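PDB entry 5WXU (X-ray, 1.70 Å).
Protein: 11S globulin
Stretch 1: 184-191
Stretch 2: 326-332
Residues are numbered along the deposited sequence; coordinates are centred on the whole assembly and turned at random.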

ATOM      1  N   HIS B 184      -5.226 -14.267  23.333  1.00 15.87           N
ATOM      2  CA  HIS B 184      -4.116 -13.303  23.145  1.00 17.95           C
ATOM      3  C   HIS B 184      -3.082 -13.860  22.215  1.00 17.38           C
ATOM      4  O   HIS B 184      -2.658 -15.004  22.414  1.00 17.41           O
ATOM      5  CB  HIS B 184      -3.442 -12.932  24.452  1.00 16.34           C
ATOM      6  CG  HIS B 184      -4.199 -11.977  25.298  1.00 20.13           C
ATOM      7  ND1 HIS B 184      -4.966 -12.416  26.356  1.00 22.51           N
ATOM      8  CD2 HIS B 184      -4.247 -10.611  25.337  1.00 22.33           C
ATOM      9  CE1 HIS B 184      -5.527 -11.387  26.958  1.00 21.23           C
ATOM     10  NE2 HIS B 184      -5.116 -10.278  26.360  1.00 22.80           N
ATOM     11  N   ASP B 185      -2.689 -13.087  21.194  1.00 14.17           N
ATOM     12  CA  ASP B 185      -1.708 -13.554  20.195  1.00 14.81           C
ATOM     13  C   ASP B 185      -0.333 -13.088  20.607  1.00 15.12           C
ATOM     14  O   ASP B 185       0.110 -11.956  20.281  1.00 15.04           O
ATOM     15  CB  ASP B 185      -2.138 -13.011  18.823  1.00 14.78           C
ATOM     16  CG  ASP B 185      -1.245 -13.445  17.735  1.00 15.93           C
ATOM     17  OD1 ASP B 185      -0.350 -14.292  17.992  1.00 17.99           O
ATOM     18  OD2 ASP B 185      -1.385 -12.826  16.623  1.00 17.99           O
ATOM     19  N   LEU B 186       0.362 -13.908  21.379  1.00 15.99           N
ATOM     20  CA  LEU B 186       1.657 -13.499  21.896  1.00 15.76           C
ATOM     21  C   LEU B 186       2.740 -13.313  20.849  1.00 15.28           C
ATOM     22  O   LEU B 186       3.604 -12.489  21.024  1.00 15.99           O
ATOM     23  CB  LEU B 186       2.187 -14.554  22.881  1.00 15.76           C
ATOM     24  CG  LEU B 186       1.256 -14.797  24.080  1.00 18.14           C
ATOM     25  CD1 LEU B 186       1.890 -15.894  24.945  1.00 20.73           C
ATOM     26  CD2 LEU B 186       0.964 -13.582  24.910  1.00 19.58           C
ATOM     27  N   SER B 187       2.736 -14.085  19.781  1.00 14.40           N
ATOM     28  CA  SER B 187       3.784 -14.029  18.802  1.00 16.60           C
ATOM     29  C   SER B 187       3.603 -12.898  17.818  1.00 16.14           C
ATOM     30  O   SER B 187       4.397 -12.777  16.892  1.00 15.93           O
ATOM     31  CB  SER B 187       3.973 -15.358  18.029  1.00 16.28           C
ATOM     32  OG  SER B 187       2.998 -15.543  17.008  1.00 16.74           O
ATOM     33  N   ASN B 188       2.558 -12.126  17.984  1.00 14.91           N
ATOM     34  CA  ASN B 188       2.227 -10.998  17.078  1.00 14.66           C
ATOM     35  C   ASN B 188       3.331  -9.966  17.036  1.00 15.24           C
ATOM     36  O   ASN B 188       3.978  -9.717  18.003  1.00 16.48           O
ATOM     37  CB  ASN B 188       0.908 -10.354  17.567  1.00 14.96           C
ATOM     38  CG  ASN B 188       0.214  -9.552  16.478  1.00 16.44           C
ATOM     39  OD1 ASN B 188       0.558  -8.350  16.237  1.00 16.30           O
ATOM     40  ND2 ASN B 188      -0.823 -10.153  15.880  1.00 15.26           N
ATOM     41  N   ARG B 189       3.531  -9.327  15.842  1.00 14.50           N
ATOM     42  CA  ARG B 189       4.491  -8.255  15.759  1.00 14.83           C
ATOM     43  C   ARG B 189       4.256  -7.135  16.779  1.00 14.73           C
ATOM     44  O   ARG B 189       5.229  -6.437  17.113  1.00 15.64           O
ATOM     45  CB  ARG B 189       4.523  -7.698  14.343  1.00 16.56           C
ATOM     46  CG  ARG B 189       3.234  -7.090  13.873  1.00 19.23           C
ATOM     47  CD  ARG B 189       3.147  -6.774  12.393  1.00 21.40           C
ATOM     48  NE  ARG B 189       1.821  -6.294  12.061  1.00 24.05           N
ATOM     49  CZ  ARG B 189       1.462  -5.772  10.873  1.00 31.32           C
ATOM     50  NH1 ARG B 189       2.337  -5.718   9.858  1.00 31.33           N
ATOM     51  NH2 ARG B 189       0.216  -5.323  10.689  1.00 28.54           N
ATOM     52  N   GLU B 190       3.018  -6.939  17.229  1.00 14.78           N
ATOM     53  CA  GLU B 190       2.741  -5.871  18.188  1.00 16.05           C
ATOM     54  C   GLU B 190       3.408  -6.136  19.564  1.00 15.96           C
ATOM     55  O   GLU B 190       3.559  -5.190  20.316  1.00 16.03           O
ATOM     56  CB  GLU B 190       1.243  -5.667  18.397  1.00 16.82           C
ATOM     57  CG  GLU B 190       0.502  -5.062  17.190  1.00 17.45           C
ATOM     58  CD  GLU B 190      -0.963  -4.739  17.442  1.00 23.02           C
ATOM     59  OE1 GLU B 190      -1.541  -5.122  18.488  1.00 21.88           O
ATOM     60  OE2 GLU B 190      -1.551  -4.053  16.570  1.00 26.01           O
ATOM     61  N   ASN B 191       3.837  -7.368  19.847  1.00 14.07           N
ATOM     62  CA  ASN B 191       4.466  -7.668  21.118  1.00 14.28           C
ATOM     63  C   ASN B 191       5.957  -7.684  20.968  1.00 14.30           C
ATOM     64  O   ASN B 191       6.516  -8.667  20.450  1.00 14.89           O
ATOM     65  CB  ASN B 191       3.986  -9.009  21.606  1.00 15.04           C
ATOM     66  CG  ASN B 191       4.703  -9.483  22.839  1.00 15.19           C
ATOM     67  OD1 ASN B 191       5.308  -8.681  23.603  1.00 15.63           O
ATOM     68  ND2 ASN B 191       4.697 -10.816  23.010  1.00 14.56           N
ATOM     69  N   LEU B 326      -8.787  -6.017  11.694  1.00 13.66           N
ATOM     70  CA  LEU B 326      -8.123  -7.324  11.589  1.00 15.23           C
ATOM     71  C   LEU B 326      -6.932  -7.366  10.677  1.00 15.79           C
ATOM     72  O   LEU B 326      -6.027  -8.153  10.870  1.00 16.39           O
ATOM     73  CB  LEU B 326      -9.100  -8.413  11.189  1.00 16.17           C
ATOM     74  CG  LEU B 326     -10.250  -8.744  12.176  1.00 16.88           C
ATOM     75  CD1 LEU B 326     -11.173  -9.817  11.660  1.00 16.75           C
ATOM     76  CD2 LEU B 326      -9.745  -9.113  13.581  1.00 17.78           C
ATOM     77  N   ARG B 327      -6.885  -6.467   9.683  1.00 16.98           N
ATOM     78  CA  ARG B 327      -5.721  -6.405   8.819  1.00 18.45           C
ATOM     79  C   ARG B 327      -4.480  -5.995   9.582  1.00 19.16           C
ATOM     80  O   ARG B 327      -3.447  -6.609   9.438  1.00 18.20           O
ATOM     81  CB  ARG B 327      -5.987  -5.393   7.700  1.00 21.85           C
ATOM     82  CG  ARG B 327      -4.870  -5.190   6.713  1.00 26.72           C
ATOM     83  CD  ARG B 327      -4.846  -6.296   5.748  1.00 31.44           C
ATOM     84  NE  ARG B 327      -3.937  -6.058   4.638  1.00 42.39           N
ATOM     85  CZ  ARG B 327      -3.506  -7.023   3.834  1.00 46.06           C
ATOM     86  NH1 ARG B 327      -3.901  -8.279   4.021  1.00 51.12           N
ATOM     87  NH2 ARG B 327      -2.660  -6.745   2.854  1.00 49.97           N
ATOM     88  N   LYS B 328      -4.592  -5.021  10.483  1.00 16.60           N
ATOM     89  CA  LYS B 328      -3.473  -4.526  11.331  1.00 21.04           C
ATOM     90  C   LYS B 328      -3.081  -5.611  12.344  1.00 19.79           C
ATOM     91  O   LYS B 328      -1.891  -5.858  12.597  1.00 18.92           O
ATOM     92  CB  LYS B 328      -3.986  -3.302  12.107  1.00 25.02           C
ATOM     93  CG  LYS B 328      -3.152  -2.717  13.269  1.00 33.76           C
ATOM     94  CD  LYS B 328      -3.948  -1.596  13.973  1.00 39.68           C
ATOM     95  CE  LYS B 328      -3.342  -1.132  15.306  1.00 45.24           C
ATOM     96  NZ  LYS B 328      -2.091  -0.326  15.143  1.00 51.14           N
ATOM     97  N   LEU B 329      -4.092  -6.288  12.855  1.00 16.54           N
ATOM     98  CA  LEU B 329      -3.887  -7.285  13.918  1.00 17.44           C
ATOM     99  C   LEU B 329      -3.393  -8.641  13.443  1.00 16.96           C
ATOM    100  O   LEU B 329      -2.892  -9.431  14.254  1.00 18.35           O
ATOM    101  CB  LEU B 329      -5.145  -7.395  14.774  1.00 18.52           C
ATOM    102  CG  LEU B 329      -5.617  -6.141  15.507  1.00 20.10           C
ATOM    103  CD1 LEU B 329      -6.770  -6.590  16.395  1.00 22.13           C
ATOM    104  CD2 LEU B 329      -4.467  -5.521  16.303  1.00 22.79           C
ATOM    105  N   GLN B 330      -3.583  -8.941  12.162  1.00 17.54           N
ATOM    106  CA  GLN B 330      -3.189 -10.222  11.540  1.00 18.07           C
ATOM    107  C   GLN B 330      -3.874 -11.387  12.280  1.00 18.36           C
ATOM    108  O   GLN B 330      -3.254 -12.384  12.580  1.00 17.66           O
ATOM    109  CB  GLN B 330      -1.669 -10.392  11.569  1.00 19.12           C
ATOM    110  CG  GLN B 330      -1.011  -9.125  11.002  1.00 21.62           C
ATOM    111  CD  GLN B 330       0.386  -9.379  10.521  1.00 23.74           C
ATOM    112  OE1 GLN B 330       1.100 -10.158  11.107  1.00 24.47           O
ATOM    113  NE2 GLN B 330       0.789  -8.687   9.451  1.00 26.71           N
ATOM    114  N   LEU B 331      -5.170 -11.235  12.492  1.00 15.88           N
ATOM    115  CA  LEU B 331      -6.018 -12.286  13.080  1.00 16.53           C
ATOM    116  C   LEU B 331      -7.318 -12.403  12.290  1.00 15.57           C
ATOM    117  O   LEU B 331      -7.740 -11.433  11.584  1.00 16.63           O
ATOM    118  CB  LEU B 331      -6.310 -11.918  14.536  1.00 16.98           C
ATOM    119  CG  LEU B 331      -5.121 -11.931  15.499  1.00 17.31           C
ATOM    120  CD1 LEU B 331      -5.538 -11.212  16.773  1.00 17.89           C
ATOM    121  CD2 LEU B 331      -4.722 -13.359  15.858  1.00 19.14           C
ATOM    122  N   SER B 332      -7.946 -13.589  12.420  1.00 14.56           N
ATOM    123  CA  SER B 332      -9.209 -13.899  11.771  1.00 16.04           C
ATOM    124  C   SER B 332     -10.006 -14.741  12.769  1.00 16.27           C
ATOM    125  O   SER B 332      -9.415 -15.335  13.669  1.00 17.28           O
ATOM    126  CB  SER B 332      -8.990 -14.819  10.540  1.00 16.40           C
ATOM    127  OG  SER B 332      -8.147 -14.339   9.531  1.00 27.27           O
TER
HETATM  128  O   HOH W   1      -0.068  -6.997  14.082  1.00 27.48           O
HETATM  129  O   HOH W   2       2.491 -10.468  13.561  1.00 20.27           O
HETATM  130  O   HOH W   3       1.252 -10.403  13.607  1.00 42.67           O

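The contact sets a pair of turns against the C-terminal end of a helix. In the first stretch a strand ends at Asp185 and runs into two successive type I turns, Asp185 to Asn188 and Asn188 to Asn191, which share Asn188. In the second, the helix gives out after Leu329, and Gln330 takes a positive phi. A helix that stops leaves carbonyls without amide partners from a next turn, and two of these, on Lys328 and Leu329, are answered by side chains from the turns.

Asn188 is the hub. Asn188 ND2 donates to Leu329 O at 2.7 Å and also to Asp185 OD2 at 2.8 Å, so the amide spends one donor on the helix end and another on its own loop. The bond to the carboxylate is almost linear, with an N-H...acceptor angle of 176°. On the other side of the amide, Asn188 OD1 accepts from Glu190 N at 3.0 Å and from water 1 at 2.6 Å. A buried polar side chain is thus paid for at both ends; two of its bonds lie within the loop and one crosses.

Arg189 serves the preceding carbonyl. Its side chain is extended beyond chi1, and Arg189 NH2 donates to Lys328 O at 2.9 Å, with that oxygen at the guanidinium edge, near its plane, where the N-H bonds point. Water 1 reinforces the match: it accepts from Arg189 NE at 2.9 Å and donates to Lys328 O at 2.6 Å, so this carbonyl receives a direct and a water-mediated link from one arginine. Over one face of the guanidinium lies Gln330 NE2, 3.3 Å from Arg189 CZ; Gln330 NE2 and Arg189 NH1, 3.4 Å apart, are both donors and form no hydrogen bond. The other end of that glutamine amide is used: Gln330 OE1 accepts from water 2 at 2.8 Å, and water 2 accepts from Arg189 N at the same distance.

Leucine methyls also pack against the carboxylates. Leu331 points toward the turns and brings Leu331 CD2 to 3.5 Å from Asp185 OD2. Leu329 starts away from them, but its end comes nearer, with Leu329 CD2 3.3 Å from Glu190 OE2. Glu190 OE2 lies 4.0 Å from Lys328 NZ, favourable in charge but beyond a salt bridge, while Glu190 OE1 is bonded elsewhere in the structure.

The rule to take away is that side chains from turns can donate to the last carbonyls of a helix, Asn188 doing so with ND2 and OD1 both fully used.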